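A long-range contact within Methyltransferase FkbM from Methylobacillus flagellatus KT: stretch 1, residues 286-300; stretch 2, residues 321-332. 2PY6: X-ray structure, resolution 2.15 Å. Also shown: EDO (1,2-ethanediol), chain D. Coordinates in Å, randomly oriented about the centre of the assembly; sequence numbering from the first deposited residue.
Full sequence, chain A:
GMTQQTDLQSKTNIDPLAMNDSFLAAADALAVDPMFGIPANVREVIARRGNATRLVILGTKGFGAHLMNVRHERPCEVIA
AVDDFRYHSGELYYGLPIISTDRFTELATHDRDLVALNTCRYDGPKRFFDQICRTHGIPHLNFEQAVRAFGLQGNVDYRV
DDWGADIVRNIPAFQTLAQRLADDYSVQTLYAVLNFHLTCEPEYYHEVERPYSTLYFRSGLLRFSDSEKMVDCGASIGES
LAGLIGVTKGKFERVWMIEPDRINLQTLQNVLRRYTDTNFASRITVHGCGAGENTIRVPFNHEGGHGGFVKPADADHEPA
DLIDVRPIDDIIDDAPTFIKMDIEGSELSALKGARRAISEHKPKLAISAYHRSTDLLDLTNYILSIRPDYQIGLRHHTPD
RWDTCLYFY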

# COMPACT_ATOMS: atom_id res chain seq x y z
N VAL A 286 0.25 35.06 4.16
CA VAL A 286 0.33 34.50 2.82
C VAL A 286 0.01 35.60 1.80
O VAL A 286 -0.94 36.36 1.97
CB VAL A 286 -0.64 33.33 2.65
CG1 VAL A 286 -0.54 32.76 1.19
CG2 VAL A 286 -0.36 32.25 3.73
N HIS A 287 0.84 35.69 0.76
CA HIS A 287 0.71 36.71 -0.27
C HIS A 287 0.59 36.00 -1.58
O HIS A 287 1.57 35.45 -2.04
CB HIS A 287 1.93 37.63 -0.23
CG HIS A 287 2.20 38.15 1.15
ND1 HIS A 287 1.71 39.35 1.60
CD2 HIS A 287 2.86 37.60 2.20
CE1 HIS A 287 2.06 39.52 2.86
NE2 HIS A 287 2.77 38.48 3.25
N GLY A 288 -0.62 35.99 -2.13
CA GLY A 288 -0.98 35.32 -3.39
C GLY A 288 -0.56 36.10 -4.63
O GLY A 288 -1.37 36.62 -5.36
N CYS A 289 0.74 36.17 -4.84
CA CYS A 289 1.35 36.87 -5.95
C CYS A 289 2.66 36.18 -6.20
O CYS A 289 3.13 35.34 -5.40
CB CYS A 289 1.62 38.36 -5.62
SG CYS A 289 2.78 38.66 -4.26
N GLY A 290 3.25 36.57 -7.32
CA GLY A 290 4.58 36.16 -7.68
C GLY A 290 5.56 37.25 -7.30
O GLY A 290 5.19 38.42 -7.16
N ALA A 291 6.80 36.87 -7.06
CA ALA A 291 7.86 37.79 -6.72
C ALA A 291 8.56 38.18 -8.03
O ALA A 291 8.99 37.31 -8.79
CB ALA A 291 8.86 37.14 -5.77
N GLY A 292 8.72 39.49 -8.26
CA GLY A 292 9.36 40.00 -9.47
C GLY A 292 9.98 41.33 -9.17
O GLY A 292 10.10 41.67 -8.00
N GLU A 293 10.44 42.04 -10.20
CA GLU A 293 11.14 43.29 -9.99
C GLU A 293 10.24 44.49 -9.85
O GLU A 293 10.63 45.49 -9.25
CB GLU A 293 12.28 43.55 -10.99
CG GLU A 293 12.00 43.40 -12.44
CD GLU A 293 13.29 43.47 -13.26
OE1 GLU A 293 13.92 44.56 -13.32
OE2 GLU A 293 13.66 42.42 -13.86
N ASN A 294 9.04 44.41 -10.39
CA ASN A 294 8.13 45.48 -10.18
C ASN A 294 6.73 44.95 -10.03
O ASN A 294 6.54 43.73 -9.88
CB ASN A 294 8.36 46.58 -11.22
CG ASN A 294 8.36 46.07 -12.61
OD1 ASN A 294 7.84 45.00 -12.91
ND2 ASN A 294 8.94 46.87 -13.51
N THR A 295 5.77 45.88 -9.94
CA THR A 295 4.39 45.56 -9.75
C THR A 295 3.67 45.50 -11.09
O THR A 295 3.53 46.51 -11.77
CB THR A 295 3.77 46.60 -8.84
OG1 THR A 295 4.51 46.65 -7.60
CG2 THR A 295 2.29 46.28 -8.57
N ILE A 296 3.20 44.31 -11.45
CA ILE A 296 2.52 44.09 -12.72
C ILE A 296 1.64 42.84 -12.68
O ILE A 296 1.96 41.88 -12.02
CB ILE A 296 3.55 43.99 -13.86
CG1 ILE A 296 2.87 44.07 -15.23
CG2 ILE A 296 4.43 42.73 -13.70
CD1 ILE A 296 3.88 44.13 -16.38
N ARG A 297 0.51 42.91 -13.39
CA ARG A 297 -0.45 41.84 -13.52
C ARG A 297 -0.24 41.22 -14.89
O ARG A 297 -0.37 41.89 -15.89
CB ARG A 297 -1.85 42.39 -13.40
CG ARG A 297 -2.89 41.33 -13.45
CD ARG A 297 -4.21 41.81 -12.96
NE ARG A 297 -5.17 40.72 -12.96
CZ ARG A 297 -5.30 39.76 -12.02
NH1 ARG A 297 -4.50 39.70 -10.96
NH2 ARG A 297 -6.24 38.84 -12.17
N VAL A 298 0.09 39.92 -14.90
CA VAL A 298 0.47 39.19 -16.10
C VAL A 298 -0.11 37.77 -16.14
O VAL A 298 -0.46 37.21 -15.09
CB VAL A 298 2.05 39.03 -16.18
CG1 VAL A 298 2.75 40.38 -16.09
CG2 VAL A 298 2.56 38.11 -15.10
N PRO A 299 -0.21 37.17 -17.36
CA PRO A 299 -0.64 35.76 -17.46
C PRO A 299 0.33 34.83 -16.76
O PRO A 299 1.55 35.05 -16.82
CB PRO A 299 -0.60 35.50 -18.96
CG PRO A 299 -0.73 36.83 -19.59
CD PRO A 299 0.02 37.76 -18.69
N PHE A 300 -0.18 33.81 -16.08
CA PHE A 300 0.66 32.89 -15.32
C PHE A 300 1.09 31.66 -16.14
O PHE A 300 2.24 31.61 -16.62
CB PHE A 300 -0.06 32.50 -14.02
CG PHE A 300 0.76 31.64 -13.06
CD1 PHE A 300 2.11 31.91 -12.81
CD2 PHE A 300 0.14 30.62 -12.33
CE1 PHE A 300 2.84 31.12 -11.90
CE2 PHE A 300 0.87 29.84 -11.43
CZ PHE A 300 2.22 30.10 -11.21
N ASP A 321 -5.04 32.60 -17.23
CA ASP A 321 -4.91 32.81 -15.79
C ASP A 321 -3.92 33.93 -15.47
O ASP A 321 -2.69 33.79 -15.69
CB ASP A 321 -4.45 31.53 -15.08
N LEU A 322 -4.44 35.03 -14.93
CA LEU A 322 -3.61 36.20 -14.57
C LEU A 322 -3.13 36.15 -13.11
O LEU A 322 -3.85 35.72 -12.22
CB LEU A 322 -4.40 37.50 -14.76
CG LEU A 322 -4.92 37.89 -16.14
CD1 LEU A 322 -5.78 39.14 -16.05
CD2 LEU A 322 -3.79 38.11 -17.09
N ILE A 323 -1.89 36.55 -12.88
CA ILE A 323 -1.40 36.70 -11.52
C ILE A 323 -0.86 38.11 -11.28
O ILE A 323 -0.47 38.80 -12.22
CB ILE A 323 -0.28 35.70 -11.12
CG1 ILE A 323 0.95 35.82 -12.01
CG2 ILE A 323 -0.84 34.25 -11.09
CD1 ILE A 323 2.21 35.29 -11.31
N ASP A 324 -0.85 38.52 -10.01
CA ASP A 324 -0.19 39.75 -9.61
C ASP A 324 1.26 39.37 -9.32
O ASP A 324 1.51 38.31 -8.75
CB ASP A 324 -0.79 40.34 -8.35
CG ASP A 324 -2.17 40.95 -8.59
OD1 ASP A 324 -2.50 41.36 -9.71
OD2 ASP A 324 -2.92 41.04 -7.61
N VAL A 325 2.18 40.22 -9.75
CA VAL A 325 3.61 40.10 -9.53
C VAL A 325 3.97 41.41 -8.81
O VAL A 325 3.52 42.49 -9.21
CB VAL A 325 4.40 39.93 -10.87
CG1 VAL A 325 5.92 40.00 -10.65
CG2 VAL A 325 4.02 38.62 -11.55
N ARG A 326 4.71 41.29 -7.72
CA ARG A 326 5.10 42.42 -6.91
C ARG A 326 6.53 42.19 -6.47
O ARG A 326 6.95 41.03 -6.40
CB ARG A 326 4.23 42.44 -5.66
CG ARG A 326 2.71 42.55 -5.94
CD ARG A 326 1.97 42.55 -4.61
NE ARG A 326 2.35 43.70 -3.80
CZ ARG A 326 2.14 43.81 -2.49
NH1 ARG A 326 1.58 42.84 -1.80
NH2 ARG A 326 2.53 44.91 -1.87
N PRO A 327 7.27 43.28 -6.18
CA PRO A 327 8.60 43.11 -5.62
C PRO A 327 8.53 42.80 -4.12
O PRO A 327 7.65 43.31 -3.43
CB PRO A 327 9.28 44.47 -5.88
CG PRO A 327 8.16 45.43 -5.83
CD PRO A 327 6.96 44.70 -6.40
N ILE A 328 9.46 41.97 -3.66
CA ILE A 328 9.58 41.57 -2.23
C ILE A 328 9.63 42.77 -1.27
O ILE A 328 8.99 42.74 -0.23
CB ILE A 328 10.82 40.65 -2.02
CG1 ILE A 328 10.51 39.27 -2.58
CG2 ILE A 328 11.19 40.50 -0.52
CD1 ILE A 328 11.72 38.42 -2.89
N ASP A 329 10.41 43.79 -1.63
CA ASP A 329 10.55 45.01 -0.85
C ASP A 329 9.20 45.69 -0.60
O ASP A 329 9.01 46.35 0.39
CB ASP A 329 11.47 46.03 -1.56
CG ASP A 329 12.94 45.64 -1.56
OD1 ASP A 329 13.37 44.90 -0.66
OD2 ASP A 329 13.67 46.13 -2.44
N ASP A 330 8.26 45.56 -1.52
CA ASP A 330 6.88 46.14 -1.32
C ASP A 330 5.94 45.17 -0.59
O ASP A 330 5.06 45.60 0.13
CB ASP A 330 6.25 46.62 -2.64
CG ASP A 330 5.03 47.50 -2.41
OD1 ASP A 330 5.11 48.48 -1.63
OD2 ASP A 330 3.98 47.24 -3.03
N ILE A 331 6.13 43.88 -0.77
CA ILE A 331 5.26 42.85 -0.14
C ILE A 331 5.43 42.80 1.38
O ILE A 331 4.45 42.72 2.13
CB ILE A 331 5.55 41.42 -0.74
CG1 ILE A 331 5.17 41.36 -2.22
CG2 ILE A 331 4.82 40.32 0.05
CD1 ILE A 331 5.74 40.14 -3.00
N ILE A 332 6.69 42.82 1.82
CA ILE A 332 7.04 42.75 3.24
C ILE A 332 6.97 44.11 3.91
O ILE A 332 6.94 45.14 3.21
CB ILE A 332 8.44 42.08 3.47
CG1 ILE A 332 9.62 42.93 3.00
CG2 ILE A 332 8.48 40.69 2.82
CD1 ILE A 332 10.96 42.21 3.09
C1 EDO D . -0.22 39.94 -2.47
O1 EDO D . -0.84 40.41 -3.66
C2 EDO D . -0.91 40.66 -1.31
O2 EDO D . -0.29 40.38 -0.04
O HOH W 1 -1.90 36.61 -7.93
O HOH W 2 10.92 40.45 -5.74
O HOH W 3 3.44 46.17 -5.43

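Val 325 lies at the apolar centre of the contact, on the sheet face that also carries Ile 323, Ile 296 and Val 298. Its CG2 packs 3.9 Å from Val 298 CG2, and Ile 296 CG2 lies 4.0 Å from Val 325 CB. Val 325 CG1 sits 3.6 Å from Gly 292 CA, where a CB on the glycine would clash with it. Gly 290 is similarly confined: a CB there would fall tight against Ile 323 CD1. At the helical end, Ile 331 reaches back to stretch 1, its CD1 3.5 Å from Cys 289 SG and its CG2 over one face of the His 287 ring, 3.7 Å from the centroid, a CH-pi contact.

The strand that begins at Leu 322 is paired along both of its edges by stretch 1, which turns between Gly 292 and Thr 295. On one edge the pairing is parallel: Gly 290 N donates to Asp 324 O (2.8 Å), Arg 326 N to Gly 290 O (3.0 Å) and Gly 292 N to Arg 326 O (3.0 Å). On the other it is antiparallel, with reciprocal bonds between Ile 296 and Val 325 (Ile 296 N to Val 325 O, 2.9 Å; Val 325 N to Ile 296 O, 2.8 Å) and likewise between Val 298 and Ile 323. Phe 300 N to Asp 321 O, 2.5 Å, extends this ladder, although Phe 300 is poorly ordered.

Charged groups occupy the opposite face. Arg 297 NH1 forms a salt bridge with Asp 324 OD1 (2.9 Å) near the guanidinium plane, while Leu 322 CB covers one guanidinium face. Arg 326 NH2 bridges to Asp 330 OD2 (3.0 Å) within its own stretch; water 3 links Arg 326 NE, Asp 330 OD2 and Thr 295 OG1. Beside the apolar contact of His 287 with Ile 331, His 287 ND1 donates to O2 of the ethanediol (2.8 Å), which probably comes from the crystallisation liquor.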